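Local coordinates for EDD domain protein, DegV family (Ruminococcus gnavus, PDB 3JR7), which is of unknown function but probably binds a lipid such as a fatty acid, at residues E86-M89 with E90-C94. Numbering follows the deposited sequence.
Sequences ERYM and ESYHC
Y88 and Y92, one helical turn apart, meet where the ring of Y92 lies back over the backbone of Y88. The carbonyl oxygen of Y88 sits above one face of that ring, displaced toward its rim, and comes within 3.1 Å of Y92 CD1. Apolar contact continues outward: CZ of Y92 packs at 3.8 Å against CB of Y88, and Y92 OH settles still nearer that CB, at 3.6 Å, beside the start of the Y88 ring, the two side chains crossing at a slant. CG of Y92 stands anti to its own carbonyl carbon (chi1 -54°), which swings the ring back toward the preceding turn.

Among the hydrogen bonds, the buried hydroxyl of S91 turns back on the helix, OG donating to Y88 O at 2.7 Å in the carbonyl plane, on a lone pair. That oxygen also accepts Y92 N, so two donors grip it. Regular i to i+4 bonds link E90 N to E86 O (3.0 Å) and S91 N to R87 O. In the last turn M89 O receives H93 N at 3.2 Å and, weakly, Y92 N, as H93 leaves helical geometry.

Both phenol ends reach the neighbouring helix 111-126, Y88 OH bonding S111 OG and Y92 OH bonding A115 O. With an alanine at Y92, the A115 carbonyl is likely to lose this donor and Y88 CB its ring cover. Y88, S91 and Y92 also touch strand 22-27. Nearly the whole of the short, two-turn amphipathic helix 85-92 is involved, together with its C-terminal exit, its tyrosine-bearing side packed on the parallel strands 22-27 and 98-103 of the alpha/beta DegV fold.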
loop_
_atom_site.group_PDB
_atom_site.type_symbol
_atom_site.label_atom_id
_atom_site.label_comp_id
_atom_site.label_asym_id
_atom_site.label_seq_id
_atom_site.Cartn_x
_atom_site.Cartn_y
_atom_site.Cartn_z
ATOM N N GLU A 86 6.914 -7.338 -18.344
ATOM C CA GLU A 86 6.200 -7.230 -19.597
ATOM C C GLU A 86 4.828 -6.648 -19.374
ATOM O O GLU A 86 4.367 -5.861 -20.184
ATOM C CB GLU A 86 6.095 -8.597 -20.279
ATOM C CG GLU A 86 7.476 -9.085 -20.784
ATOM C CD GLU A 86 8.425 -9.594 -19.657
ATOM O OE1 GLU A 86 7.932 -10.026 -18.575
ATOM O OE2 GLU A 86 9.670 -9.607 -19.904
ATOM N N ARG A 87 4.178 -7.033 -18.274
ATOM C CA ARG A 87 2.914 -6.432 -17.941
ATOM C C ARG A 87 3.053 -4.933 -17.667
ATOM O O ARG A 87 2.172 -4.159 -18.010
ATOM C CB ARG A 87 2.290 -7.071 -16.717
ATOM C CG ARG A 87 0.794 -7.263 -16.855
ATOM C CD ARG A 87 0.463 -8.762 -17.085
ATOM N NE ARG A 87 1.357 -9.535 -16.216
ATOM C CZ ARG A 87 1.343 -9.509 -14.870
ATOM N NH1 ARG A 87 0.418 -8.780 -14.190
ATOM N NH2 ARG A 87 2.267 -10.229 -14.215
ATOM N N TYR A 88 4.120 -4.530 -16.989
ATOM C CA TYR A 88 4.302 -3.107 -16.722
ATOM C C TYR A 88 4.528 -2.367 -18.033
ATOM O O TYR A 88 3.924 -1.312 -18.293
ATOM C CB TYR A 88 5.452 -2.888 -15.765
ATOM C CG TYR A 88 5.090 -2.968 -14.298
ATOM C CD1 TYR A 88 4.296 -1.977 -13.707
ATOM C CD2 TYR A 88 5.643 -3.959 -13.468
ATOM C CE1 TYR A 88 3.998 -2.015 -12.398
ATOM C CE2 TYR A 88 5.383 -3.966 -12.105
ATOM C CZ TYR A 88 4.541 -2.993 -11.600
ATOM O OH TYR A 88 4.260 -2.968 -10.272
HETATM N N MSE A 89 5.388 -2.946 -18.880
HETATM C CA MSE A 89 5.643 -2.332 -20.195
HETATM C C MSE A 89 4.369 -2.081 -20.973
HETATM O O MSE A 89 4.162 -0.995 -21.516
HETATM C CB MSE A 89 6.605 -3.173 -21.042
HETATM C CG MSE A 89 6.980 -2.464 -22.354
HETATM SE SE MSE A 89 7.821 -3.667 -23.638
HETATM C CE MSE A 89 6.152 -4.375 -24.398
ATOM N N GLU A 90 3.512 -3.077 -21.034
ATOM C CA GLU A 90 2.261 -2.943 -21.766
ATOM C C GLU A 90 1.368 -1.843 -21.175
ATOM O O GLU A 90 0.692 -1.130 -21.914
ATOM C CB GLU A 90 1.519 -4.291 -21.804
ATOM C CG GLU A 90 2.266 -5.364 -22.625
ATOM C CD GLU A 90 1.790 -6.818 -22.382
ATOM O OE1 GLU A 90 0.743 -7.014 -21.715
ATOM O OE2 GLU A 90 2.483 -7.760 -22.867
ATOM N N SER A 91 1.378 -1.678 -19.853
ATOM C CA SER A 91 0.593 -0.611 -19.221
ATOM C C SER A 91 1.143 0.780 -19.538
ATOM O O SER A 91 0.414 1.767 -19.482
ATOM C CB SER A 91 0.506 -0.804 -17.709
ATOM O OG SER A 91 1.737 -0.424 -17.041
ATOM N N TYR A 92 2.427 0.869 -19.846
ATOM C CA TYR A 92 3.033 2.164 -20.180
ATOM C C TYR A 92 2.660 2.574 -21.609
ATOM O O TYR A 92 2.575 3.751 -21.956
ATOM C CB TYR A 92 4.563 2.111 -20.035
ATOM C CG TYR A 92 5.120 1.651 -18.711
ATOM C CD1 TYR A 92 4.340 1.646 -17.542
ATOM C CD2 TYR A 92 6.441 1.217 -18.613
ATOM C CE1 TYR A 92 4.871 1.215 -16.315
ATOM C CE2 TYR A 92 6.972 0.812 -17.424
ATOM C CZ TYR A 92 6.180 0.799 -16.261
ATOM O OH TYR A 92 6.737 0.395 -15.062
ATOM N N HIS A 93 2.463 1.592 -22.467
ATOM C CA HIS A 93 2.190 1.866 -23.886
ATOM C C HIS A 93 0.715 2.247 -24.065
ATOM O O HIS A 93 -0.187 1.383 -24.021
ATOM C CB HIS A 93 2.548 0.605 -24.668
ATOM C CG HIS A 93 2.373 0.722 -26.150
ATOM N ND1 HIS A 93 3.020 1.678 -26.903
ATOM C CD2 HIS A 93 1.689 -0.047 -27.024
ATOM C CE1 HIS A 93 2.696 1.526 -28.172
ATOM N NE2 HIS A 93 1.904 0.478 -28.271
ATOM N N CYS A 94 0.474 3.549 -24.235
ATOM C CA CYS A 94 -0.874 4.118 -24.348
ATOM C C CYS A 94 -0.758 5.581 -24.768
ATOM O O CYS A 94 0.325 6.100 -24.934
ATOM C CB CYS A 94 -1.628 4.033 -23.023
ATOM S SG CYS A 94 -0.827 5.003 -21.686
#